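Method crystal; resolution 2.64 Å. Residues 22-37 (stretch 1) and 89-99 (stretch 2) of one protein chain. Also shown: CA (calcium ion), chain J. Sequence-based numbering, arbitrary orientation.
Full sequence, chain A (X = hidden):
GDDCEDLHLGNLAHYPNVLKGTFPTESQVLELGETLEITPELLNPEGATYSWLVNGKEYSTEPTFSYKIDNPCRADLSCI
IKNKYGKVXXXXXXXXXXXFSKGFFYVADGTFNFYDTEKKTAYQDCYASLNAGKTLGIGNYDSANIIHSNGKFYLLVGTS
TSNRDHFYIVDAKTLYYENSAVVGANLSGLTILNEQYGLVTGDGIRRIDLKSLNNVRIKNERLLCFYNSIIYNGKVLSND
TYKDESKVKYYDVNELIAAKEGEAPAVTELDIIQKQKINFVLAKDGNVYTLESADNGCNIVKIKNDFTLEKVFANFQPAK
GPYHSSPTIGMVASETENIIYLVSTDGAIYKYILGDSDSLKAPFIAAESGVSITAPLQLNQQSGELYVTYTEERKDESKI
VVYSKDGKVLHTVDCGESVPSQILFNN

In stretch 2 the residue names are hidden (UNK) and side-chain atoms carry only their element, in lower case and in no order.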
# COMPACT_ATOMS: atom_id res chain seq x y z
N THR A 22 34.92 8.38 -18.61
CA THR A 22 35.25 8.34 -17.18
C THR A 22 33.97 8.75 -16.36
O THR A 22 33.98 8.74 -15.12
CB THR A 22 36.47 9.22 -16.91
OG1 THR A 22 37.14 8.79 -15.73
CG2 THR A 22 36.17 10.66 -16.82
N PHE A 23 32.89 9.10 -17.06
CA PHE A 23 31.58 9.45 -16.52
C PHE A 23 30.52 8.84 -17.42
O PHE A 23 30.62 8.96 -18.64
CB PHE A 23 31.40 10.98 -16.37
CG PHE A 23 30.12 11.36 -15.67
CD1 PHE A 23 30.07 11.46 -14.28
CD2 PHE A 23 28.96 11.61 -16.39
CE1 PHE A 23 28.88 11.80 -13.63
CE2 PHE A 23 27.77 11.93 -15.74
CZ PHE A 23 27.74 12.04 -14.36
N PRO A 24 29.54 8.13 -16.84
CA PRO A 24 28.56 7.42 -17.68
C PRO A 24 27.77 8.34 -18.63
O PRO A 24 27.21 9.38 -18.25
CB PRO A 24 27.61 6.77 -16.67
CG PRO A 24 27.94 7.38 -15.35
CD PRO A 24 29.33 7.85 -15.41
N THR A 25 27.74 7.91 -19.89
CA THR A 25 27.10 8.58 -21.02
C THR A 25 25.68 8.03 -21.23
O THR A 25 24.92 8.57 -22.04
CB THR A 25 27.98 8.41 -22.28
OG1 THR A 25 27.32 9.05 -23.37
CG2 THR A 25 28.30 6.93 -22.62
N GLU A 26 25.32 6.97 -20.47
CA GLU A 26 24.00 6.35 -20.52
C GLU A 26 23.50 6.02 -19.10
O GLU A 26 24.30 5.88 -18.18
CB GLU A 26 24.01 5.08 -21.39
CG GLU A 26 24.93 3.96 -20.94
CD GLU A 26 24.76 2.64 -21.67
OE1 GLU A 26 24.21 2.63 -22.80
OE2 GLU A 26 25.16 1.60 -21.11
N SER A 27 22.17 5.89 -18.95
CA SER A 27 21.52 5.58 -17.70
C SER A 27 21.98 4.21 -17.19
O SER A 27 22.06 3.25 -17.96
CB SER A 27 20.00 5.63 -17.86
OG SER A 27 19.33 5.38 -16.64
N GLN A 28 22.33 4.14 -15.91
CA GLN A 28 22.87 2.95 -15.23
C GLN A 28 21.80 2.12 -14.56
O GLN A 28 20.92 2.66 -13.87
CB GLN A 28 23.90 3.37 -14.16
CG GLN A 28 25.10 4.19 -14.68
CD GLN A 28 25.97 3.39 -15.61
OE1 GLN A 28 26.57 2.36 -15.24
NE2 GLN A 28 26.07 3.85 -16.83
N VAL A 29 21.88 0.79 -14.74
CA VAL A 29 20.97 -0.14 -14.08
C VAL A 29 21.88 -1.12 -13.31
O VAL A 29 22.79 -1.73 -13.88
CB VAL A 29 19.95 -0.83 -15.03
CG1 VAL A 29 19.05 -1.77 -14.26
CG2 VAL A 29 19.09 0.19 -15.76
N LEU A 30 21.66 -1.20 -11.99
CA LEU A 30 22.42 -2.05 -11.06
C LEU A 30 21.54 -3.08 -10.38
O LEU A 30 20.35 -2.85 -10.23
CB LEU A 30 23.12 -1.20 -9.96
CG LEU A 30 24.13 -0.16 -10.43
CD1 LEU A 30 23.51 1.28 -10.40
CD2 LEU A 30 25.40 -0.26 -9.61
N GLU A 31 22.14 -4.18 -9.92
CA GLU A 31 21.41 -5.18 -9.14
C GLU A 31 21.34 -4.74 -7.69
O GLU A 31 22.22 -3.99 -7.25
CB GLU A 31 22.05 -6.59 -9.23
CG GLU A 31 22.13 -7.18 -10.63
CD GLU A 31 20.85 -7.42 -11.39
OE1 GLU A 31 19.80 -7.68 -10.75
OE2 GLU A 31 20.91 -7.41 -12.64
N LEU A 32 20.32 -5.20 -6.95
CA LEU A 32 20.26 -4.94 -5.51
C LEU A 32 21.50 -5.57 -4.89
O LEU A 32 21.88 -6.69 -5.26
CB LEU A 32 18.94 -5.45 -4.89
CG LEU A 32 17.68 -4.67 -5.24
CD1 LEU A 32 16.44 -5.48 -4.96
CD2 LEU A 32 17.65 -3.30 -4.57
N GLY A 33 22.20 -4.80 -4.07
CA GLY A 33 23.44 -5.26 -3.47
C GLY A 33 24.70 -4.72 -4.14
O GLY A 33 25.75 -4.69 -3.50
N GLU A 34 24.60 -4.28 -5.43
CA GLU A 34 25.72 -3.71 -6.17
C GLU A 34 25.97 -2.26 -5.74
O GLU A 34 25.10 -1.63 -5.14
CB GLU A 34 25.50 -3.77 -7.68
CG GLU A 34 25.39 -5.17 -8.26
CD GLU A 34 25.39 -5.29 -9.78
OE1 GLU A 34 25.44 -4.26 -10.49
OE2 GLU A 34 25.39 -6.45 -10.26
N THR A 35 27.18 -1.74 -6.05
CA THR A 35 27.58 -0.38 -5.71
C THR A 35 27.90 0.39 -6.99
O THR A 35 28.67 -0.09 -7.84
CB THR A 35 28.78 -0.38 -4.75
OG1 THR A 35 28.45 -1.13 -3.58
CG2 THR A 35 29.21 1.02 -4.33
N LEU A 36 27.31 1.58 -7.13
CA LEU A 36 27.59 2.47 -8.27
C LEU A 36 28.83 3.27 -7.95
O LEU A 36 28.82 4.04 -6.98
CB LEU A 36 26.39 3.39 -8.61
CG LEU A 36 26.60 4.44 -9.70
CD1 LEU A 36 26.82 3.81 -11.06
CD2 LEU A 36 25.44 5.35 -9.81
N GLU A 37 29.90 3.06 -8.74
CA GLU A 37 31.13 3.84 -8.58
C GLU A 37 31.46 4.59 -9.85
O GLU A 37 31.51 4.01 -10.92
CB GLU A 37 32.34 2.99 -8.17
CG GLU A 37 32.39 2.51 -6.73
CD GLU A 37 33.73 1.91 -6.35
OE1 GLU A 37 34.67 1.95 -7.18
OE2 GLU A 37 33.86 1.40 -5.21
N UNK A 89 29.53 20.54 -15.63
CA UNK A 89 28.46 19.73 -15.10
C UNK A 89 28.02 18.64 -16.11
O UNK A 89 27.60 18.95 -17.23
c UNK A 89 27.25 20.60 -14.71
c UNK A 89 24.87 20.59 -13.72
c UNK A 89 26.08 19.80 -14.17
o UNK A 89 23.82 19.96 -13.47
o UNK A 89 25.00 21.83 -13.56
N UNK A 90 28.09 17.37 -15.66
CA UNK A 90 27.64 16.17 -16.37
C UNK A 90 26.49 15.56 -15.66
O UNK A 90 26.48 15.56 -14.44
c UNK A 90 29.90 15.62 -17.32
se UNK A 90 31.46 14.72 -16.72
c UNK A 90 31.46 15.44 -14.80
c UNK A 90 28.76 15.16 -16.49
N UNK A 91 25.55 14.98 -16.40
CA UNK A 91 24.39 14.35 -15.78
C UNK A 91 24.11 12.97 -16.37
O UNK A 91 24.41 12.70 -17.55
c UNK A 91 23.16 15.24 -15.93
o UNK A 91 23.37 16.46 -15.25
N UNK A 92 23.57 12.10 -15.52
CA UNK A 92 23.13 10.76 -15.88
C UNK A 92 22.03 10.39 -14.88
O UNK A 92 21.57 11.25 -14.12
o UNK A 92 23.82 8.53 -16.54
c UNK A 92 24.31 9.73 -15.94
c UNK A 92 24.96 9.43 -14.56
N UNK A 93 21.59 9.14 -14.91
CA UNK A 93 20.60 8.63 -13.98
C UNK A 93 20.94 7.18 -13.68
O UNK A 93 21.71 6.55 -14.41
c UNK A 93 19.19 8.79 -14.54
o UNK A 93 19.05 8.14 -15.78
N UNK A 94 20.46 6.69 -12.54
CA UNK A 94 20.68 5.30 -12.14
C UNK A 94 19.42 4.76 -11.49
O UNK A 94 18.56 5.52 -11.02
c UNK A 94 22.30 7.60 -8.37
c UNK A 94 21.42 5.02 -8.76
c UNK A 94 21.89 5.14 -11.22
c UNK A 94 21.88 6.85 -7.30
c UNK A 94 22.28 7.05 -9.65
c UNK A 94 21.43 5.58 -7.49
c UNK A 94 21.83 5.76 -9.86
N UNK A 95 19.28 3.43 -11.54
CA UNK A 95 18.15 2.70 -10.99
C UNK A 95 18.56 1.29 -10.67
O UNK A 95 19.56 0.82 -11.19
o UNK A 95 17.30 2.08 -13.18
c UNK A 95 16.96 2.71 -11.96
N UNK A 96 17.80 0.63 -9.81
CA UNK A 96 17.99 -0.76 -9.41
C UNK A 96 17.21 -1.69 -10.33
O UNK A 96 16.13 -1.33 -10.77
c UNK A 96 17.55 -0.96 -7.96
o UNK A 96 16.22 -0.52 -7.76
N UNK A 97 17.75 -2.88 -10.59
CA UNK A 97 17.07 -3.90 -11.38
C UNK A 97 16.33 -4.79 -10.39
O UNK A 97 16.85 -5.82 -9.95
n UNK A 97 18.13 -6.82 -13.41
c UNK A 97 18.05 -4.68 -12.29
c UNK A 97 17.40 -5.76 -13.12
o UNK A 97 16.25 -5.65 -13.55
N UNK A 98 15.16 -4.35 -9.96
CA UNK A 98 14.37 -5.09 -8.98
C UNK A 98 13.05 -5.57 -9.63
O UNK A 98 12.63 -5.04 -10.67
c UNK A 98 13.32 -3.00 -7.98
n UNK A 98 13.93 -1.82 -8.37
n UNK A 98 11.76 -1.49 -8.26
c UNK A 98 12.96 -0.95 -8.52
c UNK A 98 11.98 -2.80 -7.92
c UNK A 98 14.10 -4.24 -7.72
N UNK A 99 12.41 -6.57 -9.01
CA UNK A 99 11.16 -7.16 -9.47
C UNK A 99 10.21 -7.23 -8.28
O UNK A 99 10.41 -8.04 -7.36
o UNK A 99 9.13 -8.75 -10.79
c UNK A 99 11.44 -8.53 -10.11
n UNK A 99 10.54 -10.35 -11.36
c UNK A 99 10.27 -9.22 -10.77
CA CA J . 34.71 1.16 -3.24
O HOH W 1 18.58 -6.86 -8.27

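Position 89 carries three carbons in a chain, the third bearing two oxygens: a carboxylate on two methylenes, hence Glu89. It lies beyond the reach of stretch 1, so the atom count alone identifies it.

Position 90 has an unbranched chain of two carbons, a selenium and a terminal carbon, which is selenomethionine, Met90. Its CB sits over one face of the Phe23 ring, 3.5 Å from Phe23 CE2 and 3.8 Å from the ring centroid at 25° off the normal, a CH-pi contact. The selenium, Met90 SE, approaches the same ring obliquely, 4.3 Å from its centroid.

Position 91 shows one carbon and one oxygen, the hydroxymethyl of Ser91. Its CA-to-CB bond points away from stretch 1, and its hydroxyl is bonded elsewhere in the structure.

At position 92 one carbon branches to an oxygen and a carbon, the signature of Thr92. The methyl CG2 packs 3.7 Å from Pro24 CG and 3.8 Å from Phe23 CZ, while Thr92 OG1 gives a weak hydrogen bond to Glu26 O at 3.2 Å. One branch thus meets carbon and the other a carbonyl.

Position 93 again has one carbon and one oxygen. That oxygen lies 2.9 Å from Ser27 OG, a hydrogen bond between two hydroxyls, and the residue is Ser93.

Position 94 holds one carbon followed by a ring of six carbons without a hydroxyl, so it is Phe94. Leu36 CD2 lies over one ring face, 3.6 Å from Phe94 CD1 and 3.9 Å from the centroid; Leu30 CD1 approaches Phe94 CB at 4.3 Å.

Position 95, with one carbon and one oxygen, is Ser95; its OG is 3.7 Å from Val29 CG2.

Position 96 has the same two atoms and is Ser96. Its CB is 4.1 Å from Leu32 CD2.

Position 97 has two carbons, the second carrying an oxygen and a nitrogen: the carboxamide of Asn97. Its ND2 donates to Glu31 OE2 at 2.9 Å with an angle of 166°, and its CB lies 3.7 Å from Val29 CG1.

Position 98 has one carbon and a five-membered ring of three carbons and two nitrogens, the imidazole of His98. Its CB meets Leu32 CD1 at 3.8 Å, while ND1 hydrogen-bonds Ser96 OG at 2.7 Å.

Position 99 repeats the carboxamide pattern of two carbons, oxygen and nitrogen, giving Asn99, which makes no contact with stretch 1.

The contact is a parallel strand pairing. Gln28 N donates to Ser93 O (2.9 Å), Ser95 N to Gln28 O (3.0 Å), Leu30 N to Ser95 O (3.0 Å) and Asn97 N to Leu30 O (2.6 Å), so Gln28 and Leu30 each bond through both N and O. Gln28, Leu30, Phe94 and Ser96 share one sheet face; Val29 and Ser95 share the other. Before this ladder, Phe23 and Pro24 pack on Met90 and Thr92; beyond it, a water joins Asn97 O to Leu32 N and Glu31 OE1.

Stretch 2 (89-99) EMSTSFSSNHN
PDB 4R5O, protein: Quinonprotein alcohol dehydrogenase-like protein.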